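Local coordinates for protein arginine kinase (Anthopleura japonica, PDB 4RF6) that catalyses the reversible transfer of a phosphoryl group from ATP to L-arginine, using a single chain that carries two phosphagen kinase repeats in tandem, at residues N419-C424 with D551-A556; L499-R504 with N560-E565. All coordinates share one frame; numbering follows the deposited sequence. Where two conformers were deposited one is given.

Interaction 1: N419-C424 with D551-A556; sequences NLDSSC and DRFLEA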
# COMPACT_ATOMS: atom_id res chain seq x y z
N ASN A 419 -4.83 22.82 5.69
CA ASN A 419 -3.68 23.67 5.40
C ASN A 419 -4.10 25.11 5.13
O ASN A 419 -4.28 25.52 3.98
CB ASN A 419 -2.89 23.11 4.21
CG ASN A 419 -2.39 21.69 4.45
OD1 ASN A 419 -1.34 21.48 5.06
ND2 ASN A 419 -3.16 20.71 3.98
N LEU A 420 -4.25 25.89 6.21
CA LEU A 420 -4.74 27.26 6.15
C LEU A 420 -3.94 28.15 5.20
O LEU A 420 -4.46 29.14 4.67
CB LEU A 420 -4.72 27.88 7.56
CG LEU A 420 -5.51 27.16 8.65
CD1 LEU A 420 -4.72 27.10 9.95
CD2 LEU A 420 -6.83 27.84 8.87
N ASP A 421 -2.68 27.78 4.98
CA ASP A 421 -1.78 28.56 4.14
C ASP A 421 -1.80 28.12 2.68
O ASP A 421 -0.88 28.45 1.92
CB ASP A 421 -0.35 28.46 4.68
CG ASP A 421 0.29 27.12 4.37
OD1 ASP A 421 -0.31 26.07 4.70
OD2 ASP A 421 1.38 27.11 3.76
N SER A 422 -2.82 27.36 2.29
CA SER A 422 -2.95 26.96 0.89
C SER A 422 -3.31 28.18 0.06
O SER A 422 -3.88 29.14 0.57
CB SER A 422 -4.05 25.90 0.73
OG SER A 422 -4.11 25.03 1.85
N SER A 423 -2.97 28.14 -1.23
CA SER A 423 -3.35 29.21 -2.15
C SER A 423 -4.78 29.00 -2.63
O SER A 423 -5.61 29.90 -2.55
CB SER A 423 -2.41 29.24 -3.35
OG SER A 423 -1.12 29.70 -2.99
N CYS A 424 -5.05 27.80 -3.13
CA CYS A 424 -6.37 27.45 -3.61
C CYS A 424 -7.16 26.78 -2.49
O CYS A 424 -8.07 27.38 -1.91
CB CYS A 424 -6.26 26.51 -4.82
SG CYS A 424 -5.08 27.07 -6.08
N ASP A 551 3.15 15.91 -0.79
CA ASP A 551 3.28 16.76 0.39
C ASP A 551 1.98 16.84 1.19
O ASP A 551 1.00 16.17 0.87
CB ASP A 551 3.79 18.15 0.02
CG ASP A 551 2.84 18.93 -0.88
OD1 ASP A 551 1.61 18.70 -0.85
OD2 ASP A 551 3.34 19.80 -1.62
N ARG A 552 1.97 17.67 2.24
CA ARG A 552 0.82 17.78 3.14
C ARG A 552 -0.45 18.26 2.43
O ARG A 552 -1.56 18.02 2.92
CB ARG A 552 1.14 18.72 4.31
CG ARG A 552 1.44 20.15 3.88
CD ARG A 552 2.00 20.99 5.03
NE ARG A 552 2.74 22.15 4.54
CZ ARG A 552 2.26 23.39 4.48
NH1 ARG A 552 1.02 23.66 4.88
NH2 ARG A 552 3.03 24.36 4.01
N PHE A 553 -0.30 18.97 1.32
CA PHE A 553 -1.47 19.46 0.60
C PHE A 553 -2.14 18.28 -0.11
O PHE A 553 -3.36 18.14 -0.07
CB PHE A 553 -1.08 20.55 -0.41
CG PHE A 553 -0.48 21.76 0.23
CD1 PHE A 553 -1.27 22.69 0.90
CD2 PHE A 553 0.89 21.99 0.16
CE1 PHE A 553 -0.71 23.80 1.49
CE2 PHE A 553 1.46 23.10 0.75
CZ PHE A 553 0.66 24.01 1.41
N LEU A 554 -1.32 17.45 -0.74
CA LEU A 554 -1.80 16.22 -1.38
C LEU A 554 -2.30 15.20 -0.35
O LEU A 554 -3.32 14.53 -0.56
CB LEU A 554 -0.71 15.63 -2.26
CG LEU A 554 -0.34 16.55 -3.43
CD1 LEU A 554 0.76 15.98 -4.31
CD2 LEU A 554 -1.58 16.84 -4.25
N GLU A 555 -1.56 15.07 0.75
CA GLU A 555 -1.97 14.18 1.83
C GLU A 555 -3.38 14.49 2.32
O GLU A 555 -4.22 13.60 2.45
CB GLU A 555 -0.98 14.26 3.00
CG GLU A 555 -1.37 13.42 4.21
CD GLU A 555 -1.30 11.92 3.94
OE1 GLU A 555 -0.43 11.49 3.16
OE2 GLU A 555 -2.12 11.18 4.52
N ALA A 556 -3.65 15.77 2.56
CA ALA A 556 -4.96 16.16 3.09
C ALA A 556 -6.06 16.09 2.03
O ALA A 556 -7.24 16.02 2.34
CB ALA A 556 -4.89 17.55 3.70

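Interaction 2: L499-R504 with N560-E565; sequences LTRNER and NKLWPE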
# COMPACT_ATOMS: atom_id res chain seq x y z
N LEU A 499 -10.01 8.42 -6.01
CA LEU A 499 -9.76 7.06 -6.49
C LEU A 499 -9.96 5.99 -5.42
O LEU A 499 -9.55 6.17 -4.27
CB LEU A 499 -8.33 6.94 -7.04
CG LEU A 499 -7.98 7.57 -8.39
CD1 LEU A 499 -6.51 7.33 -8.71
CD2 LEU A 499 -8.86 7.01 -9.49
N THR A 500 -10.59 4.88 -5.81
CA THR A 500 -10.64 3.69 -4.97
C THR A 500 -9.41 2.85 -5.26
O THR A 500 -8.69 3.11 -6.23
CB THR A 500 -11.89 2.84 -5.24
OG1 THR A 500 -11.82 2.30 -6.57
CG2 THR A 500 -13.17 3.65 -5.08
N ARG A 501 -9.15 1.86 -4.42
CA ARG A 501 -7.98 1.01 -4.61
C ARG A 501 -7.96 0.36 -5.99
O ARG A 501 -6.95 0.41 -6.69
CB ARG A 501 -7.91 -0.08 -3.54
CG ARG A 501 -6.85 -1.14 -3.83
CD ARG A 501 -6.55 -1.99 -2.61
NE ARG A 501 -5.35 -2.79 -2.82
CZ ARG A 501 -5.37 -4.06 -3.23
NH1 ARG A 501 -6.52 -4.69 -3.45
NH2 ARG A 501 -4.22 -4.70 -3.42
N ASN A 502 -9.09 -0.24 -6.37
CA ASN A 502 -9.16 -0.98 -7.63
C ASN A 502 -9.06 -0.08 -8.86
O ASN A 502 -8.44 -0.47 -9.86
CB ASN A 502 -10.43 -1.84 -7.68
CG ASN A 502 -10.39 -2.99 -6.70
OD1 ASN A 502 -9.32 -3.47 -6.33
ND2 ASN A 502 -11.56 -3.45 -6.27
N GLU A 503 -9.65 1.11 -8.80
CA GLU A 503 -9.49 2.08 -9.88
C GLU A 503 -8.01 2.41 -10.13
O GLU A 503 -7.54 2.39 -11.28
CB GLU A 503 -10.23 3.38 -9.57
CG GLU A 503 -11.74 3.32 -9.65
CD GLU A 503 -12.37 4.67 -9.34
OE1 GLU A 503 -12.88 5.33 -10.27
OE2 GLU A 503 -12.34 5.08 -8.16
N ARG A 504 -7.29 2.73 -9.07
CA ARG A 504 -5.88 3.11 -9.21
C ARG A 504 -5.06 1.98 -9.82
O ARG A 504 -4.20 2.22 -10.68
CB ARG A 504 -5.28 3.52 -7.85
CG ARG A 504 -3.83 3.98 -7.96
CD ARG A 504 -3.24 4.31 -6.58
NE ARG A 504 -3.95 5.41 -5.94
CZ ARG A 504 -4.83 5.26 -4.96
NH1 ARG A 504 -5.09 4.05 -4.48
NH2 ARG A 504 -5.43 6.32 -4.43
N ASN A 560 -2.57 10.76 -1.44
CA ASN A 560 -1.50 9.82 -1.08
C ASN A 560 -1.95 8.42 -0.68
O ASN A 560 -1.13 7.62 -0.21
CB ASN A 560 -0.64 10.40 0.04
CG ASN A 560 0.33 11.46 -0.43
OD1 ASN A 560 0.72 11.49 -1.60
ND2 ASN A 560 0.75 12.33 0.49
N LYS A 561 -3.24 8.12 -0.83
CA LYS A 561 -3.81 6.87 -0.31
C LYS A 561 -3.09 5.63 -0.82
O LYS A 561 -2.80 5.52 -2.02
CB LYS A 561 -5.31 6.77 -0.64
CG LYS A 561 -6.20 7.84 -0.02
CD LYS A 561 -7.67 7.45 -0.11
CE LYS A 561 -8.61 8.64 0.11
NZ LYS A 561 -8.77 9.44 -1.14
N LEU A 562 -2.80 4.71 0.10
CA LEU A 562 -2.19 3.42 -0.22
C LEU A 562 -0.80 3.53 -0.87
O LEU A 562 -0.39 2.62 -1.60
CB LEU A 562 -3.12 2.59 -1.11
CG LEU A 562 -4.54 2.37 -0.60
CD1 LEU A 562 -5.25 1.34 -1.48
CD2 LEU A 562 -4.57 1.93 0.88
N TRP A 563 -0.09 4.62 -0.59
CA TRP A 563 1.25 4.81 -1.14
C TRP A 563 2.15 3.61 -0.86
O TRP A 563 2.17 3.10 0.26
CB TRP A 563 1.90 6.06 -0.54
CG TRP A 563 3.13 6.45 -1.28
CD1 TRP A 563 4.42 6.09 -0.98
CD2 TRP A 563 3.20 7.24 -2.47
NE1 TRP A 563 5.28 6.63 -1.91
CE2 TRP A 563 4.55 7.34 -2.84
CE3 TRP A 563 2.23 7.88 -3.25
CZ2 TRP A 563 4.97 8.05 -3.96
CZ3 TRP A 563 2.65 8.59 -4.36
CH2 TRP A 563 4.00 8.67 -4.70
N PRO A 564 2.91 3.16 -1.87
CA PRO A 564 3.03 3.64 -3.25
C PRO A 564 2.32 2.75 -4.26
O PRO A 564 2.71 2.72 -5.43
CB PRO A 564 4.53 3.53 -3.50
CG PRO A 564 4.90 2.26 -2.73
CD PRO A 564 3.97 2.18 -1.54
N GLU A 565 1.30 2.02 -3.82
CA GLU A 565 0.60 1.08 -4.70
C GLU A 565 0.03 1.77 -5.92
O GLU A 565 -0.63 2.81 -5.80
CB GLU A 565 -0.51 0.36 -3.93
CG GLU A 565 -1.33 -0.61 -4.77
CD GLU A 565 -2.30 -1.43 -3.94
OE1 GLU A 565 -3.42 -0.94 -3.68
OE2 GLU A 565 -1.94 -2.56 -3.55
O HOH W 1 -10.65 7.37 -2.36
O HOH W 2 -7.66 8.11 -3.64
O HOH W 3 -4.41 1.21 -5.19

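Interaction 1: N419-C424 with D551-A556
Arg552 NH1 is the nitrogen on which this contact turns, for it donates to two oxygens of the facing loop, Asp421 OD1 and Asn419 OD1. The bond to Asp421 OD1 is the shorter at 2.8 Å, nearly straight at 167°, and the neighbouring Arg552 NH2 reaches Asp421 OD2 at 3.2 Å. Carboxylate and guanidinium thus meet tip to tip in a two-nitrogen, end-on salt bridge, both oxygens approached on their syn sides and the planes only 13° from parallel. Arg552 stretches from CG to NE to get there, while Asp421 holds CG between its backbone N and carbonyl carbon (chi1 75°).

Asn419 crosses Arg552 at a slant, its amide plane strongly inclined to the guanidinium. Asn419 OD1 takes the second bond from Arg552 NH1 at 3.2 Å, and its ND2 makes a weak bond to Arg552 O besides a firmer one to Ser415 O, in the last turn of helix 409-418. Both ends of the amide are therefore engaged, which fixes its flip.

Phe553 packs beside these polar groups. Asn419 CB rests 3.6 Å from Phe553 CE1, and Asp421 OD2 approaches the ring at its edge. Phe553 CZ in turn sits against one face of the guanidinium, offset toward the rim. Asp551, the N-cap of helix 552-557, accepts from Phe553 N and Leu554 N through OD1, securing the turn that presents both Arg552 and Phe553.

The loop 419-424 follows helix 409-418 of the small N-terminal domain in the second repeat, whereas 551-556 belongs to its catalytic domain. Since Arg552 and Asp421 are both exposed, their ion pair probably contributes less than a buried one would, whereas the buried amide of Asn419 adds an uncharged acceptor for the same guanidinium, a directional bond between the two domains.

Interaction 2: L499-R504 with N560-E565
Arg501 and Glu565 form the direct salt bridge of this contact, a side-on grip by two nitrogens. Arg501 NE donates to Glu565 OE1 at 2.8 Å, bent to 131°, and Arg501 NH2 to Glu565 OE2 at 3.1 Å. Both oxygens are met on the syn side, but the planes stand 48° apart and the two side chains cross at about a right angle. Glu565 reaches the arginine with CG anti to the backbone N (chi1 178°) and an extended chain beyond.

Leu562 supplies apolar packing: its CD1 lies 3.7 Å from Arg501 CB and also touches CG and CD, the two side chains again crossing roughly perpendicularly. Arg504, bent at chi3, spreads its guanidinium against the Lys561 carbonyl: Lys561 O sits 3.5 Å above the plane, over its centre, a placement that probably favours the positive charge. The hydrogen bond to Lys561 O comes instead from Arg567 NH1, which donates as well to Glu565 O, 3.1 Å from Arg504 CD.

The helix side is the first turn of 501-516, opened by a capping box in which Thr500 OG1 accepts weakly from Glu503 N and Glu503 OE2 accepts from Thr500 N. Facing it, Asn560 to Trp563 make a type II turn in the loop leading to strand 568-572 of the catalytic domain's antiparallel sheet.

Water carries the remaining polar links. One molecule donates to Arg501 O and to Glu565 OE1 and accepts from Arg504 NH1 at 3.0 Å, in the guanidinium plane, so it ties the Arg501 carbonyl and the Arg504 guanidinium to the glutamate. Two others accept from Lys561 NZ and lie within hydrogen-bonding reach of Leu499 O, although the strongest partner of that ammonium is Gly558 O. Across the tandem interface, Lys242 of strand 235-242 in the first repeat touches Arg501, Leu562 and Glu565.

Interactions 1 and 2 both lie in the second repeat, their centres about 19 Å apart, and share the chain that runs from helix 552-557 into the loop 560-565. A probable hydrogen bond joins them directly: Asn560 ND2 lies 3.0 Å from Glu555 OE1. Interaction 1 links the small domain to the catalytic domain; interaction 2 lies within the catalytic domain, where it abuts the first repeat. There the side chain of Leu562 comes within about 7 Å of that of Ser129 and about 9 Å of that of His291, both predicted to bind ATP in the first repeat, whereas interaction 1 lies away from the predicted nucleotide and substrate sites.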